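Local coordinates for ribulose bisphosphate carboxylase (Pyrococcus horikoshii, PDB 2D69), which probably catalyses the magnesium-dependent carboxylation of ribulose 1,5-bisphosphate to two molecules of 3-phosphoglycerate in an archaeal AMP degradation pathway, at residues 41-46 and 70-75; 100-105 and 121-126; 108-113 and 289-294; 256-261 and 296-301. All coordinates share one frame; numbering follows the deposited sequence.

Interaction 1: residues 41-46 and 70-75; sequences EAAGRI and AKVFYL
Ala43 meets Val72 where helix 39-49 lies against strand 71-78, and both branches of the valine take part. Val72 CG2 sits 3.5 Å from Ala43 O and 4.0 Å from Ala43 CB, while its CG1 comes within 4.1 Å of Ala43 CB, so the fork of the valine straddles the alanine methyl. The torsion behind this sets CG1 anti to the backbone N (chi1 -178°) and CG2 beside that N. Leu75 adds a looser touch, with its CD1 4.4 Å from Ala43 CB. At Gly44 the backbone N lies 4.2 Å from Val72 CG2, and by CA atoms the backbones are nearest there, Gly44 CA and Val72 CA being 6.8 Å apart.

Further out, the far side of the helix carries a salt bridge. Arg45 brings NE and NH2 side-on to Glu41 OE1, which lies in the guanidinium plane 2.8 Å from Arg45 NH2; two donors thus grip one oxygen. Ala42 and Ile46 turn to strand 26-34, and Phe73 and Tyr74 form a classic beta bulge opposite Lys85 on strand 81-88. The axes of segments 41-46 and 71-75 cross at 130°, 8.2 Å apart at closest approach. All the touching residues are buried and apolar in character, a helix laid over the mixed sheet of the alpha/beta N-terminal domain of the Rubisco large chain.

Interaction 2: residues 100-105 and 121-126; sequences QLFSAV and LDFHPP
Phe102 and Phe123 meet in an offset edge-to-face pair, the edge of Phe102 directed at the face of Phe123. Their planes stand at 84° and the centroids are 5.9 Å apart; the nearest atoms, Phe102 CE1 and Phe123 CE2, are separated by 4.1 Å. Leu101 reaches the other CE atom of the same ring, its CD2 lying 4.1 Å from Phe123 CE1, so two successive helix residues hold the two CE corners of one phenyl group. Phe123 is sent toward the helix by a first torsion that tucks CG between its backbone N and carbonyl carbon (chi1 68°), and Leu101 has CG anti to its N (chi1 174°), which carries CD2 out to that ring.

This apolar cluster is the close part, and it is small: the backbones stay well apart, the nearest CA atoms, those of Leu101 and Pro125, being 10.2 Å from each other. On the reverse face of the strand the character changes to polar and partly exposed. There Asp122 OD1 takes a weak bond from Phe123 N and a salt bridge from Lys300, and His124 NE2 bonds to Glu29.

The strand face bearing Phe123 is also bounded by helix 295-305, where Met304 touches its ring. Phe102 makes a second edge-to-face pair with Trp258 and touches Ala301, while Ser103 on helix 98-105 bonds to Asp252 of the second subunit. Helix 98-105 therefore lies between strand 115-124, helix 295-305 and the neighbouring copy of the protein.

Interaction 3: residues 108-113 and 289-294; sequences NVFGMK and PRHGIT
Phe110 swings its ring toward His291, Gly292 and Ile293 by setting CG anti to the carbonyl carbon (chi1 -73°), and His291 answers with CG anti to its backbone N, which carries the imidazole back to the phenylalanine. The edge of Phe110 is directed at the face of His291, with planes at 71° and centroids 5.7 Å apart. The imidazole also lends its own edge: His291 NE2 points in the ring plane at Phe110 O, a weak hydrogen bond of 3.5 Å with an N-H...O angle of 155°. One histidine thus meets both the ring and the carbonyl of the same residue.

Farther along the ring, Phe110 CE2 comes within 3.1 Å of Gly292 O, and Phe110 CZ packs 3.6 Å from Ile293 CG1, the two side chains crossing at about a right angle. Gly292 has backbone angles at which a CB would collide with the preceding carbonyl. An alanine in place of Phe110 would remove the ring, and is likely to leave the face of His291 without its aromatic partner and open a gap beside Ile293 CG1.

Phe110 O has a stronger second donor in Arg287 of the second subunit, and Ala283 of that subunit packs on both aromatic residues. The contact joins a 3-10 turn of the N-terminal domain to strand 292-293 of the catalytic domain, which adds in parallel to strand 115-124 as the edge strand of the mixed sheet.

Interaction 4: residues 256-261 and 296-301; sequences AGWSAL and LALAKA
Two helices of the alpha/beta barrel domain, 258-271 and 295-305, are joined here by the indole of Trp258, which spans the distance between them to reach Leu298 and Ala301. The far corner of the six-membered ring does the touching. Trp258 CH2 lies 3.6 Å from Ala301 CB and 3.9 Å from Leu298 CD2. The neighbouring Trp258 CZ3 adds to this, 4.0 Å from Ala301 CB. Leu298 O stands near the indole plane, off the ring's edge, 3.8 Å from Trp258 CH2.

Trp258 gets there with CG anti to the carbonyl carbon (chi1 -66°), directing the long ring across an 8.9 Å separation between the CA atoms of Trp258 and Ala301. Gly257 is the N-cap just before the helix, and its backbone angles (phi 104°) by themselves call for glycine. In the eight-stranded barrel, helix 258-271 precedes strand 274-278 and helix 295-305 precedes strand 309-311, and the side chain of Leu298 lies about 6 Å from that of Arg279, a predicted substrate-binding residue. A serine in place of Trp258 would take away the indole, and would probably leave Ala301 CB and Leu298 CD2 facing a gap between the helices.

Leu98 of helix 98-105 touches both Trp258 and Ala301. Leu296 packs on helix 323-334, and Val255 of the second subunit packs on the indole.

How the interactions relate
All four contacts are buried, yet their places differ: the centre of interaction 4 lies about 8 Å from the centre of the chain, that of interaction 1 about 28 Å. Interactions 1, 2 and 3 reach the same mixed sheet, but interaction 1 rests on aliphatic side chains against a helix backbone, whereas aromatic edges carry interactions 2 and 3, and the indole interaction 4. Only interaction 3 has a hydrogen bond across its segments, and a weak one. Polar bonds instead join the contacts: Lys300 of interaction 4 to Asp122 and Phe123 of interaction 2, and Thr294 of interaction 3 to Leu121. Interaction 1 packs on interaction 3 through Ile46 and Met112. Interactions 2, 3 and 4 also touch the second subunit; interaction 1 does not.

Interaction 1: residues 41-46 and 70-75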
# COMPACT_ATOMS: atom_id res chain seq x y z
N GLU A 41 2.25 46.54 -35.15
CA GLU A 41 2.95 45.30 -35.47
C GLU A 41 3.53 44.70 -34.22
O GLU A 41 3.34 43.52 -33.93
CB GLU A 41 4.03 45.49 -36.55
CG GLU A 41 4.14 44.23 -37.42
CD GLU A 41 5.41 44.14 -38.24
OE1 GLU A 41 6.35 43.47 -37.78
OE2 GLU A 41 5.45 44.72 -39.34
N ALA A 42 4.19 45.52 -33.42
CA ALA A 42 4.68 45.06 -32.13
C ALA A 42 3.54 44.42 -31.34
O ALA A 42 3.69 43.31 -30.87
CB ALA A 42 5.31 46.22 -31.32
N ALA A 43 2.41 45.12 -31.20
CA ALA A 43 1.29 44.62 -30.41
C ALA A 43 0.77 43.26 -30.97
O ALA A 43 0.52 42.31 -30.21
CB ALA A 43 0.19 45.67 -30.36
N GLY A 44 0.66 43.18 -32.29
CA GLY A 44 0.31 41.97 -33.00
C GLY A 44 1.26 40.82 -32.66
O GLY A 44 0.80 39.74 -32.36
N ARG A 45 2.56 41.09 -32.66
CA ARG A 45 3.56 40.11 -32.29
C ARG A 45 3.32 39.56 -30.88
O ARG A 45 3.46 38.35 -30.62
CB ARG A 45 4.94 40.74 -32.37
CG ARG A 45 5.41 40.87 -33.83
CD ARG A 45 6.72 41.63 -33.96
NE ARG A 45 7.10 41.86 -35.38
CZ ARG A 45 7.92 41.07 -36.08
NH1 ARG A 45 8.44 39.97 -35.56
NH2 ARG A 45 8.19 41.37 -37.36
N ILE A 46 2.95 40.44 -29.96
CA ILE A 46 2.63 39.97 -28.60
C ILE A 46 1.43 39.00 -28.63
O ILE A 46 1.46 37.92 -28.00
CB ILE A 46 2.38 41.13 -27.64
CG1 ILE A 46 3.62 42.02 -27.59
CG2 ILE A 46 2.12 40.56 -26.21
CD1 ILE A 46 3.36 43.44 -27.05
N ALA A 70 -5.60 35.33 -30.08
CA ALA A 70 -5.71 36.47 -29.18
C ALA A 70 -5.94 37.71 -30.05
O ALA A 70 -5.65 37.70 -31.25
CB ALA A 70 -4.47 36.61 -28.33
N LYS A 71 -6.56 38.73 -29.48
CA LYS A 71 -6.85 39.96 -30.24
C LYS A 71 -6.45 41.20 -29.47
O LYS A 71 -6.88 41.37 -28.32
CB LYS A 71 -8.34 40.02 -30.57
CG LYS A 71 -8.74 39.21 -31.83
CD LYS A 71 -8.59 39.98 -33.17
CE LYS A 71 -8.67 39.05 -34.42
NZ LYS A 71 -7.94 37.71 -34.18
N VAL A 72 -5.66 42.07 -30.09
CA VAL A 72 -5.33 43.37 -29.50
C VAL A 72 -6.52 44.27 -29.72
O VAL A 72 -6.87 44.56 -30.85
CB VAL A 72 -4.10 44.04 -30.16
CG1 VAL A 72 -3.80 45.37 -29.45
CG2 VAL A 72 -2.89 43.11 -30.14
N PHE A 73 -7.16 44.71 -28.63
CA PHE A 73 -8.36 45.53 -28.72
C PHE A 73 -8.21 46.98 -28.21
O PHE A 73 -9.11 47.83 -28.44
CB PHE A 73 -9.51 44.81 -28.03
CG PHE A 73 -9.43 44.78 -26.53
CD1 PHE A 73 -9.99 45.82 -25.78
CD2 PHE A 73 -8.81 43.71 -25.86
CE1 PHE A 73 -9.93 45.81 -24.39
CE2 PHE A 73 -8.76 43.68 -24.46
CZ PHE A 73 -9.33 44.72 -23.72
N TYR A 74 -7.10 47.23 -27.52
CA TYR A 74 -6.74 48.55 -27.01
C TYR A 74 -5.27 48.81 -27.28
O TYR A 74 -4.43 47.96 -27.01
CB TYR A 74 -7.01 48.60 -25.52
CG TYR A 74 -6.55 49.85 -24.79
CD1 TYR A 74 -7.49 50.77 -24.30
CD2 TYR A 74 -5.21 50.07 -24.54
CE1 TYR A 74 -7.10 51.90 -23.59
CE2 TYR A 74 -4.80 51.20 -23.83
CZ TYR A 74 -5.76 52.11 -23.36
OH TYR A 74 -5.37 53.23 -22.67
N LEU A 75 -4.95 49.99 -27.78
CA LEU A 75 -3.56 50.35 -28.05
C LEU A 75 -3.39 51.86 -28.01
O LEU A 75 -3.92 52.55 -28.84
CB LEU A 75 -3.13 49.83 -29.42
CG LEU A 75 -1.71 50.24 -29.82
CD1 LEU A 75 -0.73 49.68 -28.76
CD2 LEU A 75 -1.31 49.77 -31.21

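Interaction 2: residues 100-105 and 121-126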
# COMPACT_ATOMS: atom_id res chain seq x y z
N GLN A 100 0.60 26.98 -17.07
CA GLN A 100 0.36 27.07 -18.53
C GLN A 100 -0.05 28.46 -19.01
O GLN A 100 0.35 28.91 -20.12
CB GLN A 100 -0.65 25.98 -19.02
CG GLN A 100 -0.71 25.93 -20.63
CD GLN A 100 -1.82 26.81 -21.23
OE1 GLN A 100 -1.85 27.04 -22.46
NE2 GLN A 100 -2.72 27.26 -20.40
N LEU A 101 -0.88 29.14 -18.22
CA LEU A 101 -1.25 30.55 -18.48
C LEU A 101 0.01 31.41 -18.66
O LEU A 101 0.20 32.10 -19.70
CB LEU A 101 -2.13 31.09 -17.33
CG LEU A 101 -2.44 32.61 -17.44
CD1 LEU A 101 -3.11 32.90 -18.76
CD2 LEU A 101 -3.30 33.08 -16.29
N PHE A 102 0.90 31.33 -17.68
CA PHE A 102 2.13 32.12 -17.70
C PHE A 102 3.09 31.69 -18.79
O PHE A 102 3.81 32.51 -19.33
CB PHE A 102 2.82 32.10 -16.34
CG PHE A 102 2.36 33.22 -15.44
CD1 PHE A 102 1.03 33.64 -15.44
CD2 PHE A 102 3.27 33.90 -14.64
CE1 PHE A 102 0.62 34.71 -14.62
CE2 PHE A 102 2.85 34.92 -13.81
CZ PHE A 102 1.51 35.33 -13.82
N SER A 103 3.10 30.41 -19.16
CA SER A 103 3.88 30.03 -20.33
C SER A 103 3.40 30.75 -21.62
O SER A 103 4.20 31.08 -22.55
CB SER A 103 3.79 28.53 -20.52
OG SER A 103 4.80 28.15 -21.42
N ALA A 104 2.09 30.99 -21.70
CA ALA A 104 1.52 31.67 -22.85
C ALA A 104 1.70 33.18 -22.79
O ALA A 104 2.22 33.78 -23.73
CB ALA A 104 0.06 31.33 -23.01
N VAL A 105 1.29 33.79 -21.68
CA VAL A 105 1.23 35.27 -21.62
C VAL A 105 2.50 35.97 -21.11
O VAL A 105 2.63 37.20 -21.15
CB VAL A 105 -0.03 35.74 -20.86
CG1 VAL A 105 -1.23 35.08 -21.43
CG2 VAL A 105 0.00 35.47 -19.37
N LEU A 121 1.72 44.01 -17.23
CA LEU A 121 1.24 44.91 -16.19
C LEU A 121 0.18 44.31 -15.29
O LEU A 121 0.20 44.53 -14.08
CB LEU A 121 0.68 46.18 -16.80
CG LEU A 121 1.62 46.94 -17.69
CD1 LEU A 121 0.91 48.21 -18.25
CD2 LEU A 121 2.91 47.30 -16.91
N ASP A 122 -0.75 43.57 -15.87
CA ASP A 122 -1.87 42.98 -15.15
C ASP A 122 -2.59 42.00 -16.06
O ASP A 122 -2.45 42.05 -17.27
CB ASP A 122 -2.87 44.09 -14.74
CG ASP A 122 -3.72 43.73 -13.50
OD1 ASP A 122 -3.60 42.62 -12.95
OD2 ASP A 122 -4.56 44.53 -12.99
N PHE A 123 -3.38 41.12 -15.47
CA PHE A 123 -4.24 40.24 -16.22
C PHE A 123 -5.58 40.15 -15.45
O PHE A 123 -5.68 40.44 -14.22
CB PHE A 123 -3.55 38.89 -16.50
CG PHE A 123 -3.33 38.06 -15.25
CD1 PHE A 123 -4.17 37.03 -14.96
CD2 PHE A 123 -2.26 38.31 -14.41
CE1 PHE A 123 -3.95 36.24 -13.81
CE2 PHE A 123 -2.06 37.52 -13.22
CZ PHE A 123 -2.90 36.51 -12.95
N HIS A 124 -6.64 39.85 -16.19
CA HIS A 124 -7.98 39.79 -15.63
C HIS A 124 -8.59 38.44 -16.05
O HIS A 124 -9.00 38.26 -17.20
CB HIS A 124 -8.81 41.01 -16.11
CG HIS A 124 -8.09 42.33 -15.93
ND1 HIS A 124 -7.28 42.60 -14.85
CD2 HIS A 124 -8.01 43.43 -16.71
CE1 HIS A 124 -6.73 43.79 -14.98
NE2 HIS A 124 -7.16 44.32 -16.10
N PRO A 125 -8.63 37.47 -15.16
CA PRO A 125 -9.26 36.19 -15.50
C PRO A 125 -10.77 36.22 -15.45
O PRO A 125 -11.32 36.67 -14.47
CB PRO A 125 -8.66 35.22 -14.48
CG PRO A 125 -8.37 36.14 -13.22
CD PRO A 125 -7.98 37.45 -13.84
N PRO A 126 -11.45 35.71 -16.48
CA PRO A 126 -12.92 35.61 -16.43
C PRO A 126 -13.37 34.59 -15.40
O PRO A 126 -12.55 33.81 -14.88
CB PRO A 126 -13.29 35.19 -17.84
CG PRO A 126 -12.01 34.48 -18.38
CD PRO A 126 -10.89 35.19 -17.74

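Interaction 3: residues 108-113 and 289-294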
# COMPACT_ATOMS: atom_id res chain seq x y z
N ASN A 108 7.68 33.42 -24.24
CA ASN A 108 8.56 33.83 -25.33
C ASN A 108 8.42 35.28 -25.69
O ASN A 108 9.27 35.81 -26.42
CB ASN A 108 8.28 33.00 -26.59
CG ASN A 108 8.97 31.65 -26.55
OD1 ASN A 108 9.56 31.27 -25.53
ND2 ASN A 108 8.92 30.92 -27.67
N VAL A 109 7.34 35.92 -25.25
CA VAL A 109 7.08 37.30 -25.70
C VAL A 109 8.19 38.28 -25.26
O VAL A 109 8.46 39.28 -25.93
CB VAL A 109 5.69 37.83 -25.25
CG1 VAL A 109 4.58 37.20 -26.07
CG2 VAL A 109 5.46 37.64 -23.78
N PHE A 110 8.79 37.99 -24.11
CA PHE A 110 9.78 38.87 -23.52
C PHE A 110 11.09 38.88 -24.27
O PHE A 110 11.89 39.81 -24.13
CB PHE A 110 10.06 38.44 -22.09
CG PHE A 110 8.96 38.75 -21.14
CD1 PHE A 110 8.31 37.74 -20.45
CD2 PHE A 110 8.63 40.06 -20.86
CE1 PHE A 110 7.31 38.06 -19.55
CE2 PHE A 110 7.63 40.37 -19.92
CZ PHE A 110 6.99 39.39 -19.26
N GLY A 111 11.31 37.84 -25.06
CA GLY A 111 12.52 37.74 -25.84
C GLY A 111 12.41 38.20 -27.29
O GLY A 111 13.37 38.09 -28.00
N MET A 112 11.28 38.74 -27.72
CA MET A 112 11.10 39.14 -29.12
C MET A 112 11.99 40.30 -29.52
O MET A 112 11.94 41.38 -28.92
CB MET A 112 9.63 39.46 -29.38
CG MET A 112 8.79 38.21 -29.22
SD MET A 112 7.07 38.38 -29.68
CE MET A 112 6.49 39.61 -28.54
N LYS A 113 12.85 40.05 -30.51
CA LYS A 113 13.74 41.07 -31.08
C LYS A 113 13.01 42.38 -31.46
O LYS A 113 13.60 43.45 -31.38
CB LYS A 113 14.45 40.51 -32.35
CG LYS A 113 15.96 40.83 -32.41
CD LYS A 113 16.64 40.34 -33.70
CE LYS A 113 18.06 40.98 -33.86
NZ LYS A 113 18.89 40.40 -34.95
N PRO A 289 10.98 49.31 -14.65
CA PRO A 289 9.66 49.82 -15.03
C PRO A 289 9.28 49.64 -16.50
O PRO A 289 8.15 49.88 -16.87
CB PRO A 289 9.74 51.32 -14.65
CG PRO A 289 11.19 51.63 -14.63
CD PRO A 289 11.88 50.40 -14.20
N ARG A 290 10.24 49.27 -17.35
CA ARG A 290 10.00 49.12 -18.78
C ARG A 290 9.82 47.66 -19.23
O ARG A 290 9.41 47.40 -20.37
CB ARG A 290 11.19 49.68 -19.54
CG ARG A 290 11.60 51.12 -19.22
CD ARG A 290 12.20 51.79 -20.43
NE ARG A 290 13.39 52.55 -20.18
CZ ARG A 290 14.18 53.02 -21.16
NH1 ARG A 290 13.89 52.77 -22.44
NH2 ARG A 290 15.26 53.74 -20.85
N HIS A 291 10.22 46.72 -18.37
CA HIS A 291 10.44 45.33 -18.78
C HIS A 291 10.34 44.31 -17.67
O HIS A 291 11.02 44.46 -16.62
CB HIS A 291 11.83 45.14 -19.40
CG HIS A 291 11.97 43.88 -20.20
ND1 HIS A 291 12.64 42.76 -19.74
CD2 HIS A 291 11.53 43.57 -21.45
CE1 HIS A 291 12.59 41.82 -20.67
NE2 HIS A 291 11.95 42.30 -21.72
N GLY A 292 9.56 43.26 -17.91
CA GLY A 292 9.36 42.21 -16.94
C GLY A 292 7.93 41.96 -16.56
O GLY A 292 7.02 42.05 -17.37
N ILE A 293 7.72 41.58 -15.32
CA ILE A 293 6.39 41.31 -14.83
C ILE A 293 6.24 42.15 -13.57
O ILE A 293 7.15 42.18 -12.73
CB ILE A 293 6.25 39.83 -14.50
CG1 ILE A 293 6.61 38.93 -15.70
CG2 ILE A 293 4.81 39.50 -14.03
CD1 ILE A 293 6.64 37.46 -15.30
N THR A 294 5.10 42.82 -13.41
CA THR A 294 4.93 43.69 -12.24
C THR A 294 4.66 42.86 -11.01
O THR A 294 4.20 41.73 -11.11
CB THR A 294 3.77 44.64 -12.43
OG1 THR A 294 2.55 43.88 -12.58
CG2 THR A 294 3.91 45.49 -13.69

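Interaction 4: residues 256-261 and 296-301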
# COMPACT_ATOMS: atom_id res chain seq x y z
N ALA A 256 11.33 29.01 -5.79
CA ALA A 256 10.74 27.68 -5.99
C ALA A 256 9.98 27.50 -7.32
O ALA A 256 10.11 26.47 -8.02
CB ALA A 256 9.79 27.38 -4.86
N GLY A 257 9.12 28.46 -7.62
CA GLY A 257 8.44 28.54 -8.90
C GLY A 257 6.97 28.10 -8.80
O GLY A 257 6.54 27.49 -7.83
N TRP A 258 6.23 28.44 -9.84
CA TRP A 258 4.79 28.25 -9.92
C TRP A 258 4.32 26.81 -9.85
O TRP A 258 3.27 26.52 -9.23
CB TRP A 258 4.27 28.91 -11.24
CG TRP A 258 4.40 30.38 -11.30
CD1 TRP A 258 5.08 31.09 -12.25
CD2 TRP A 258 3.90 31.32 -10.37
NE1 TRP A 258 5.06 32.42 -11.93
CE2 TRP A 258 4.30 32.59 -10.80
CE3 TRP A 258 3.12 31.22 -9.22
CZ2 TRP A 258 3.99 33.74 -10.11
CZ3 TRP A 258 2.78 32.36 -8.56
CH2 TRP A 258 3.23 33.61 -8.99
N SER A 259 5.05 25.91 -10.50
CA SER A 259 4.71 24.50 -10.56
C SER A 259 4.71 23.89 -9.18
O SER A 259 3.72 23.19 -8.77
CB SER A 259 5.68 23.75 -11.47
OG SER A 259 5.35 22.38 -11.45
N ALA A 260 5.74 24.20 -8.42
CA ALA A 260 5.82 23.68 -7.05
C ALA A 260 4.78 24.34 -6.18
O ALA A 260 4.21 23.67 -5.37
CB ALA A 260 7.14 23.91 -6.48
N LEU A 261 4.54 25.64 -6.37
CA LEU A 261 3.54 26.36 -5.56
C LEU A 261 2.15 25.79 -5.74
O LEU A 261 1.44 25.58 -4.76
CB LEU A 261 3.50 27.83 -5.93
CG LEU A 261 3.16 28.87 -4.88
CD1 LEU A 261 2.45 30.09 -5.40
CD2 LEU A 261 2.61 28.42 -3.53
N LEU A 296 2.33 43.47 -9.03
CA LEU A 296 0.87 43.33 -8.99
C LEU A 296 0.40 42.02 -9.66
O LEU A 296 -0.46 41.31 -9.13
CB LEU A 296 0.21 44.52 -9.67
CG LEU A 296 -1.31 44.40 -9.91
CD1 LEU A 296 -1.99 44.24 -8.56
CD2 LEU A 296 -1.85 45.63 -10.63
N ALA A 297 1.00 41.68 -10.81
CA ALA A 297 0.62 40.48 -11.55
C ALA A 297 1.06 39.22 -10.82
O ALA A 297 0.32 38.25 -10.70
CB ALA A 297 1.22 40.51 -12.95
N LEU A 298 2.28 39.25 -10.30
CA LEU A 298 2.82 38.19 -9.49
C LEU A 298 1.92 37.98 -8.32
O LEU A 298 1.55 36.86 -8.02
CB LEU A 298 4.18 38.57 -8.99
CG LEU A 298 5.22 37.52 -8.69
CD1 LEU A 298 6.60 38.22 -8.56
CD2 LEU A 298 4.90 36.81 -7.41
N ALA A 299 1.55 39.06 -7.66
CA ALA A 299 0.72 39.00 -6.48
C ALA A 299 -0.66 38.40 -6.81
O ALA A 299 -1.26 37.72 -5.98
CB ALA A 299 0.54 40.38 -5.87
N LYS A 300 -1.18 38.72 -7.99
CA LYS A 300 -2.49 38.25 -8.40
C LYS A 300 -2.45 36.74 -8.63
O LYS A 300 -3.32 36.01 -8.21
CB LYS A 300 -2.94 38.99 -9.67
CG LYS A 300 -4.25 38.53 -10.27
CD LYS A 300 -4.78 39.53 -11.29
CE LYS A 300 -5.66 40.65 -10.71
NZ LYS A 300 -5.96 41.72 -11.80
N ALA A 301 -1.46 36.29 -9.38
CA ALA A 301 -1.23 34.85 -9.50
C ALA A 301 -1.13 34.17 -8.14
O ALA A 301 -1.74 33.12 -7.91
CB ALA A 301 -0.01 34.58 -10.33